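Local atomic coordinates of mandelate racemase/muconate lactonizing enzyme (PDB entry 4J3Z), a protein that belongs to the mandelate racemase/muconate lactonizing enzyme family of the enolase superfamily and is probably an isomerase, its substrate not being established here. Residues D[89-103]-D[282-294]. Residues are numbered along the deposited sequence; the frame is centred on the assembly and turned at random.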
ATOM      1  N   PRO D  89      -1.405 -31.362   0.513  1.00 28.95           N
ATOM      2  CA  PRO D  89      -1.559 -32.013  -0.783  1.00 27.54           C
ATOM      3  C   PRO D  89      -1.654 -33.536  -0.689  1.00 27.76           C
ATOM      4  O   PRO D  89      -2.322 -34.155  -1.521  1.00 27.84           O
ATOM      5  CB  PRO D  89      -0.297 -31.591  -1.551  1.00 26.61           C
ATOM      6  CG  PRO D  89       0.681 -31.177  -0.511  1.00 26.45           C
ATOM      7  CD  PRO D  89      -0.138 -30.614   0.609  1.00 28.24           C
ATOM      8  N   THR D  90      -0.991 -34.131   0.304  1.00 26.85           N
ATOM      9  CA  THR D  90      -1.043 -35.579   0.510  1.00 26.85           C
ATOM     10  C   THR D  90      -2.432 -36.027   0.980  1.00 27.23           C
ATOM     11  O   THR D  90      -3.070 -36.853   0.325  1.00 27.85           O
ATOM     12  CB  THR D  90       0.066 -36.053   1.479  1.00 27.37           C
ATOM     13  OG1 THR D  90       1.347 -35.768   0.904  1.00 26.89           O
ATOM     14  CG2 THR D  90      -0.022 -37.545   1.742  1.00 27.79           C
ATOM     15  N   VAL D  91      -2.903 -35.464   2.093  1.00 27.07           N
ATOM     16  CA  VAL D  91      -4.187 -35.859   2.692  1.00 27.48           C
ATOM     17  C   VAL D  91      -5.361 -35.431   1.822  1.00 27.78           C
ATOM     18  O   VAL D  91      -6.337 -36.175   1.659  1.00 26.58           O
ATOM     19  CB  VAL D  91      -4.367 -35.269   4.115  1.00 27.91           C
ATOM     20  CG1 VAL D  91      -5.723 -35.647   4.697  1.00 28.09           C
ATOM     21  CG2 VAL D  91      -3.246 -35.721   5.039  1.00 27.43           C
ATOM     22  N   PHE D  92      -5.273 -34.224   1.268  1.00 28.65           N
ATOM     23  CA  PHE D  92      -6.406 -33.669   0.547  1.00 28.15           C
ATOM     24  C   PHE D  92      -6.403 -34.090  -0.916  1.00 28.47           C
ATOM     25  O   PHE D  92      -7.469 -34.242  -1.527  1.00 28.44           O
ATOM     26  CB  PHE D  92      -6.466 -32.153   0.705  1.00 28.62           C
ATOM     27  CG  PHE D  92      -7.867 -31.614   0.802  1.00 28.61           C
ATOM     28  CD1 PHE D  92      -8.747 -32.091   1.772  1.00 29.67           C
ATOM     29  CD2 PHE D  92      -8.301 -30.621  -0.060  1.00 28.49           C
ATOM     30  CE1 PHE D  92     -10.039 -31.594   1.871  1.00 30.35           C
ATOM     31  CE2 PHE D  92      -9.586 -30.107   0.039  1.00 29.76           C
ATOM     32  CZ  PHE D  92     -10.458 -30.594   1.001  1.00 30.33           C
ATOM     33  N   GLY D  93      -5.208 -34.286  -1.471  1.00 28.43           N
ATOM     34  CA  GLY D  93      -5.062 -34.948  -2.766  1.00 27.69           C
ATOM     35  C   GLY D  93      -5.725 -36.318  -2.743  1.00 27.43           C
ATOM     36  O   GLY D  93      -6.347 -36.733  -3.724  1.00 28.07           O
ATOM     37  N   ALA D  94      -5.595 -37.016  -1.620  1.00 26.81           N
ATOM     38  CA  ALA D  94      -6.290 -38.284  -1.418  1.00 27.76           C
ATOM     39  C   ALA D  94      -7.813 -38.071  -1.430  1.00 27.70           C
ATOM     40  O   ALA D  94      -8.543 -38.787  -2.119  1.00 28.65           O
ATOM     41  CB  ALA D  94      -5.839 -38.936  -0.118  1.00 27.01           C
ATOM     42  N   PHE D  95      -8.277 -37.070  -0.687  1.00 26.45           N
ATOM     43  CA  PHE D  95      -9.693 -36.712  -0.654  1.00 26.52           C
ATOM     44  C   PHE D  95     -10.284 -36.436  -2.038  1.00 27.31           C
ATOM     45  O   PHE D  95     -11.426 -36.821  -2.317  1.00 27.48           O
ATOM     46  CB  PHE D  95      -9.937 -35.495   0.254  1.00 26.45           C
ATOM     47  CG  PHE D  95     -11.351 -34.989   0.205  1.00 25.94           C
ATOM     48  CD1 PHE D  95     -12.352 -35.612   0.945  1.00 25.22           C
ATOM     49  CD2 PHE D  95     -11.691 -33.909  -0.611  1.00 24.83           C
ATOM     50  CE1 PHE D  95     -13.661 -35.162   0.875  1.00 25.10           C
ATOM     51  CE2 PHE D  95     -12.997 -33.460  -0.682  1.00 23.90           C
ATOM     52  CZ  PHE D  95     -13.983 -34.090   0.054  1.00 24.15           C
ATOM     53  N   SER D  96      -9.517 -35.750  -2.885  1.00 26.79           N
ATOM     54  CA  SER D  96     -10.003 -35.300  -4.185  1.00 25.84           C
ATOM     55  C   SER D  96     -10.441 -36.478  -5.032  1.00 26.12           C
ATOM     56  O   SER D  96     -11.550 -36.480  -5.582  1.00 25.79           O
ATOM     57  CB  SER D  96      -8.930 -34.498  -4.916  1.00 26.17           C
ATOM     58  OG  SER D  96      -8.253 -33.631  -4.027  1.00 26.66           O
ATOM     59  N   GLY D  97      -9.568 -37.480  -5.130  1.00 26.44           N
ATOM     60  CA  GLY D  97      -9.887 -38.718  -5.827  1.00 25.46           C
ATOM     61  C   GLY D  97     -11.239 -39.244  -5.403  1.00 25.72           C
ATOM     62  O   GLY D  97     -12.118 -39.478  -6.237  1.00 26.42           O
ATOM     63  N   LEU D  98     -11.410 -39.388  -4.093  1.00 25.57           N
ATOM     64  CA  LEU D  98     -12.643 -39.913  -3.506  1.00 25.08           C
ATOM     65  C   LEU D  98     -13.853 -39.005  -3.742  1.00 25.01           C
ATOM     66  O   LEU D  98     -14.946 -39.501  -4.052  1.00 26.64           O
ATOM     67  CB  LEU D  98     -12.441 -40.183  -2.016  1.00 24.49           C
ATOM     68  CG  LEU D  98     -11.131 -40.898  -1.643  1.00 24.39           C
ATOM     69  CD1 LEU D  98     -10.916 -40.841  -0.136  1.00 24.33           C
ATOM     70  CD2 LEU D  98     -11.092 -42.339  -2.152  1.00 23.75           C
ATOM     71  N   GLU D  99     -13.651 -37.715  -3.700  1.00 22.95           N
ATOM     72  CA  GLU D  99     -14.675 -36.745  -3.964  1.00 22.92           C
ATOM     73  C   GLU D  99     -15.184 -36.801  -5.385  1.00 23.80           C
ATOM     74  O   GLU D  99     -16.357 -36.736  -5.612  1.00 22.83           O
ATOM     75  CB  GLU D  99     -14.154 -35.337  -3.586  1.00 23.58           C
ATOM     76  CG  GLU D  99     -15.122 -34.195  -3.685  1.00 23.34           C
ATOM     77  CD  GLU D  99     -14.950 -33.360  -4.919  1.00 25.21           C
ATOM     78  OE1 GLU D  99     -14.607 -33.854  -5.974  1.00 26.14           O
ATOM     79  OE2 GLU D  99     -15.160 -32.184  -4.827  1.00 24.76           O
ATOM     80  N   MET D 100     -14.275 -36.930  -6.329  1.00 25.43           N
ATOM     81  CA  MET D 100     -14.659 -37.212  -7.725  1.00 26.15           C
ATOM     82  C   MET D 100     -15.554 -38.452  -7.811  1.00 27.42           C
ATOM     83  O   MET D 100     -16.545 -38.466  -8.551  1.00 27.60           O
ATOM     84  CB  MET D 100     -13.442 -37.444  -8.615  1.00 27.37           C
ATOM     85  CG  MET D 100     -12.438 -36.305  -8.744  1.00 27.54           C
ATOM     86  SD  MET D 100     -11.149 -36.914  -9.833  1.00 27.86           S
ATOM     87  CE  MET D 100      -9.959 -35.579  -9.832  1.00 28.31           C
ATOM     88  N   ALA D 101     -15.200 -39.490  -7.048  1.00 28.20           N
ATOM     89  CA  ALA D 101     -15.962 -40.748  -7.027  1.00 28.70           C
ATOM     90  C   ALA D 101     -17.390 -40.535  -6.536  1.00 29.21           C
ATOM     91  O   ALA D 101     -18.317 -41.184  -7.024  1.00 30.70           O
ATOM     92  CB  ALA D 101     -15.254 -41.804  -6.183  1.00 28.30           C
ATOM     93  N   CYS D 102     -17.555 -39.625  -5.577  1.00 28.06           N
ATOM     94  CA  CYS D 102     -18.874 -39.211  -5.095  1.00 26.79           C
ATOM     95  C   CYS D 102     -19.712 -38.592  -6.211  1.00 27.32           C
ATOM     96  O   CYS D 102     -20.791 -39.104  -6.517  1.00 28.23           O
ATOM     97  CB  CYS D 102     -18.750 -38.244  -3.913  1.00 25.69           C
ATOM     98  SG  CYS D 102     -18.140 -39.017  -2.394  1.00 24.92           S
ATOM     99  N   TRP D 103     -19.208 -37.521  -6.835  1.00 26.48           N
ATOM    100  CA  TRP D 103     -19.890 -36.876  -7.970  1.00 25.80           C
ATOM    101  C   TRP D 103     -20.277 -37.866  -9.077  1.00 26.72           C
ATOM    102  O   TRP D 103     -21.290 -37.683  -9.760  1.00 27.67           O
ATOM    103  CB  TRP D 103     -19.029 -35.755  -8.555  1.00 26.24           C
ATOM    104  CG  TRP D 103     -18.949 -34.524  -7.708  1.00 26.18           C
ATOM    105  CD1 TRP D 103     -17.854 -34.061  -7.024  1.00 26.13           C
ATOM    106  CD2 TRP D 103     -20.002 -33.584  -7.464  1.00 26.01           C
ATOM    107  NE1 TRP D 103     -18.167 -32.888  -6.364  1.00 25.96           N
ATOM    108  CE2 TRP D 103     -19.482 -32.583  -6.609  1.00 25.94           C
ATOM    109  CE3 TRP D 103     -21.342 -33.500  -7.867  1.00 25.77           C
ATOM    110  CZ2 TRP D 103     -20.252 -31.511  -6.167  1.00 24.87           C
ATOM    111  CZ3 TRP D 103     -22.110 -32.428  -7.418  1.00 25.19           C
ATOM    112  CH2 TRP D 103     -21.562 -31.452  -6.581  1.00 24.67           C
ATOM    113  N   PRO D 282      -5.731 -25.834 -11.669  1.00 24.21           N
ATOM    114  CA  PRO D 282      -5.675 -26.868 -10.665  1.00 24.51           C
ATOM    115  C   PRO D 282      -5.509 -28.235 -11.311  1.00 25.67           C
ATOM    116  O   PRO D 282      -5.984 -28.465 -12.432  1.00 24.97           O
ATOM    117  CB  PRO D 282      -7.034 -26.753  -9.963  1.00 24.15           C
ATOM    118  CG  PRO D 282      -7.935 -26.137 -10.961  1.00 23.94           C
ATOM    119  CD  PRO D 282      -7.076 -25.246 -11.811  1.00 24.23           C
ATOM    120  N   ALA D 283      -4.807 -29.122 -10.617  1.00 27.13           N
ATOM    121  CA  ALA D 283      -4.926 -30.545 -10.880  1.00 28.12           C
ATOM    122  C   ALA D 283      -5.986 -30.985  -9.894  1.00 29.87           C
ATOM    123  O   ALA D 283      -5.790 -30.911  -8.669  1.00 31.27           O
ATOM    124  CB  ALA D 283      -3.610 -31.255 -10.634  1.00 28.34           C
ATOM    125  N   LEU D 284      -7.136 -31.387 -10.421  1.00 29.98           N
ATOM    126  CA  LEU D 284      -8.291 -31.686  -9.579  1.00 30.42           C
ATOM    127  C   LEU D 284      -8.028 -32.769  -8.538  1.00 29.94           C
ATOM    128  O   LEU D 284      -8.580 -32.716  -7.443  1.00 31.60           O
ATOM    129  CB  LEU D 284      -9.518 -32.013 -10.434  1.00 29.68           C
ATOM    130  CG  LEU D 284     -10.535 -30.887 -10.661  1.00 30.15           C
ATOM    131  CD1 LEU D 284      -9.902 -29.503 -10.743  1.00 31.23           C
ATOM    132  CD2 LEU D 284     -11.368 -31.155 -11.902  1.00 29.78           C
ATOM    133  N   GLY D 285      -7.166 -33.727  -8.875  1.00 28.63           N
ATOM    134  CA  GLY D 285      -6.811 -34.819  -7.968  1.00 27.28           C
ATOM    135  C   GLY D 285      -5.887 -34.424  -6.834  1.00 27.14           C
ATOM    136  O   GLY D 285      -5.505 -35.268  -6.024  1.00 27.07           O
ATOM    137  N   ARG D 286      -5.524 -33.143  -6.789  1.00 27.73           N
ATOM    138  CA  ARG D 286      -4.705 -32.559  -5.725  1.00 26.55           C
ATOM    139  C   ARG D 286      -5.418 -31.381  -5.055  1.00 26.66           C
ATOM    140  O   ARG D 286      -5.393 -31.250  -3.823  1.00 27.25           O
ATOM    141  CB  ARG D 286      -3.365 -32.093  -6.305  1.00 27.03           C
ATOM    142  CG  ARG D 286      -2.583 -31.093  -5.458  1.00 26.42           C
ATOM    143  CD  ARG D 286      -1.207 -30.837  -6.044  1.00 25.43           C
ATOM    144  NE  ARG D 286      -0.348 -32.013  -5.931  1.00 25.93           N
ATOM    145  CZ  ARG D 286       0.683 -32.288  -6.734  1.00 26.35           C
ATOM    146  NH1 ARG D 286       1.003 -31.479  -7.744  1.00 25.56           N
ATOM    147  NH2 ARG D 286       1.392 -33.394  -6.531  1.00 26.25           N
ATOM    148  N   ALA D 287      -6.030 -30.520  -5.873  1.00 26.01           N
ATOM    149  CA  ALA D 287      -6.628 -29.250  -5.416  1.00 25.10           C
ATOM    150  C   ALA D 287      -7.718 -29.400  -4.359  1.00 25.14           C
ATOM    151  O   ALA D 287      -7.971 -28.474  -3.589  1.00 24.95           O
ATOM    152  CB  ALA D 287      -7.167 -28.460  -6.600  1.00 24.41           C
ATOM    153  N   GLY D 288      -8.373 -30.557  -4.336  1.00 25.62           N
ATOM    154  CA  GLY D 288      -9.471 -30.790  -3.405  1.00 25.62           C
ATOM    155  C   GLY D 288     -10.720 -31.321  -4.068  1.00 25.99           C
ATOM    156  O   GLY D 288     -11.751 -31.478  -3.410  1.00 25.65           O
ATOM    157  N   GLY D 289     -10.630 -31.583  -5.375  1.00 26.46           N
ATOM    158  CA  GLY D 289     -11.720 -32.222  -6.120  1.00 26.48           C
ATOM    159  C   GLY D 289     -12.554 -31.308  -6.998  1.00 26.61           C
ATOM    160  O   GLY D 289     -12.239 -30.137  -7.185  1.00 26.38           O
ATOM    161  N   ILE D 290     -13.643 -31.855  -7.527  1.00 27.47           N
ATOM    162  CA  ILE D 290     -14.491 -31.155  -8.501  1.00 26.88           C
ATOM    163  C   ILE D 290     -15.206 -29.934  -7.903  1.00 26.60           C
ATOM    164  O   ILE D 290     -15.301 -28.891  -8.555  1.00 28.38           O
ATOM    165  CB  ILE D 290     -15.517 -32.126  -9.116  1.00 27.01           C
ATOM    166  CG1 ILE D 290     -14.802 -33.366  -9.664  1.00 26.75           C
ATOM    167  CG2 ILE D 290     -16.346 -31.438 -10.192  1.00 27.77           C
ATOM    168  CD1 ILE D 290     -15.721 -34.496 -10.067  1.00 26.95           C
ATOM    169  N   TRP D 291     -15.683 -30.062  -6.665  1.00 25.26           N
ATOM    170  CA  TRP D 291     -16.421 -28.996  -5.984  1.00 24.41           C
ATOM    171  C   TRP D 291     -15.478 -27.890  -5.545  1.00 24.96           C
ATOM    172  O   TRP D 291     -15.778 -26.705  -5.713  1.00 25.04           O
ATOM    173  CB  TRP D 291     -17.211 -29.556  -4.794  1.00 23.90           C
ATOM    174  CG  TRP D 291     -18.191 -28.599  -4.177  1.00 22.82           C
ATOM    175  CD1 TRP D 291     -18.063 -27.961  -2.975  1.00 22.73           C
ATOM    176  CD2 TRP D 291     -19.444 -28.175  -4.724  1.00 22.56           C
ATOM    177  NE1 TRP D 291     -19.159 -27.161  -2.740  1.00 22.42           N
ATOM    178  CE2 TRP D 291     -20.022 -27.270  -3.796  1.00 22.12           C
ATOM    179  CE3 TRP D 291     -20.139 -28.470  -5.905  1.00 22.56           C
ATOM    180  CZ2 TRP D 291     -21.266 -26.663  -4.009  1.00 21.60           C
ATOM    181  CZ3 TRP D 291     -21.372 -27.868  -6.121  1.00 22.51           C
ATOM    182  CH2 TRP D 291     -21.926 -26.970  -5.172  1.00 22.32           C
ATOM    183  N   GLU D 292     -14.326 -28.273  -5.002  1.00 25.15           N
ATOM    184  CA  GLU D 292     -13.273 -27.303  -4.727  1.00 24.87           C
ATOM    185  C   GLU D 292     -12.890 -26.591  -6.029  1.00 24.34           C
ATOM    186  O   GLU D 292     -12.801 -25.367  -6.067  1.00 23.92           O
ATOM    187  CB  GLU D 292     -12.077 -27.979  -4.045  1.00 25.28           C
ATOM    188  CG  GLU D 292     -11.184 -27.046  -3.220  1.00 26.25           C
ATOM    189  CD  GLU D 292     -11.853 -26.468  -1.963  1.00 27.86           C
ATOM    190  OE1 GLU D 292     -13.015 -26.834  -1.641  1.00 27.14           O
ATOM    191  OE2 GLU D 292     -11.208 -25.625  -1.290  1.00 27.93           O
ATOM    192  N   GLY D 293     -12.711 -27.365  -7.101  1.00 25.25           N
ATOM    193  CA  GLY D 293     -12.448 -26.823  -8.448  1.00 24.34           C
ATOM    194  C   GLY D 293     -13.411 -25.721  -8.835  1.00 24.39           C
ATOM    195  O   GLY D 293     -12.986 -24.652  -9.280  1.00 23.87           O
ATOM    196  N   LYS D 294     -14.711 -25.972  -8.642  1.00 25.13           N
ATOM    197  CA  LYS D 294     -15.744 -24.947  -8.845  1.00 25.39           C
ATOM    198  C   LYS D 294     -15.507 -23.688  -8.015  1.00 25.06           C
ATOM    199  O   LYS D 294     -15.717 -22.571  -8.501  1.00 24.78           O
ATOM    200  CB  LYS D 294     -17.146 -25.492  -8.535  1.00 26.56           C
ATOM    201  CG  LYS D 294     -17.846 -26.192  -9.686  1.00 27.67           C
ATOM    202  CD  LYS D 294     -18.089 -25.275 -10.881  1.00 28.62           C
ATOM    203  CE  LYS D 294     -19.251 -24.324 -10.656  1.00 28.58           C
ATOM    204  NZ  LYS D 294     -19.492 -23.560 -11.909  1.00 28.54           N
TER
HETATM  205  O   HOH W   1      -1.265 -33.828  -3.866  1.00 31.76           O
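Glu99 has CG anti to the backbone N (chi1 -175°) and bends at chi2, which turns its carboxylate onto the first turn of helix 290-302 and the backbone N-H groups of Ile290 and Trp291. OE1 accepts from Ile290 N at 2.7 Å, on its syn side and 18° out of the carboxylate plane. OE2 takes Trp291 N at 2.9 Å through its syn lone pair. Trp103 NE1 adds a weak bond to OE2. The carboxylate sits at the N-terminal end of helix 290-302, whose dipole would probably stabilise its negative charge. With an alanine at Glu99, the N-H groups of Ile290 and Trp291 would probably lose these acceptors, and a gap is likely to open beside Gly289. Ile290 lays CG2 over one face of the Trp103 indole. Its CG1 meets Met100 CG at 3.9 Å, the two side chains crossing at about a right angle. The extended Met100 chain carries CE on to Leu284 CB, 3.6 Å away. Ser96 sets OG beside its own N, and OG donates to Phe92 O at 2.7 Å. Its CB packs against the turn at Gly288 and Gly289. Both glycines have positive phi; a CB would run into the Phe92 ring at Gly288 and into Glu99 OE1 at Gly289. At the far end, a water links Pro89 O to Arg286 NE. Trp291 NE1 is hydrogen-bonded to Glu72 OE2 of the same chain. The axes of segments 89-103 and 290-294 approach to 9.9 Å, with their N-to-C directions at 98°. This is an interdomain contact of the enolase-superfamily fold: helix 89-109 of the N-terminal domain packs on the glycine turn and helix 290-302 of the C-terminal barrel domain.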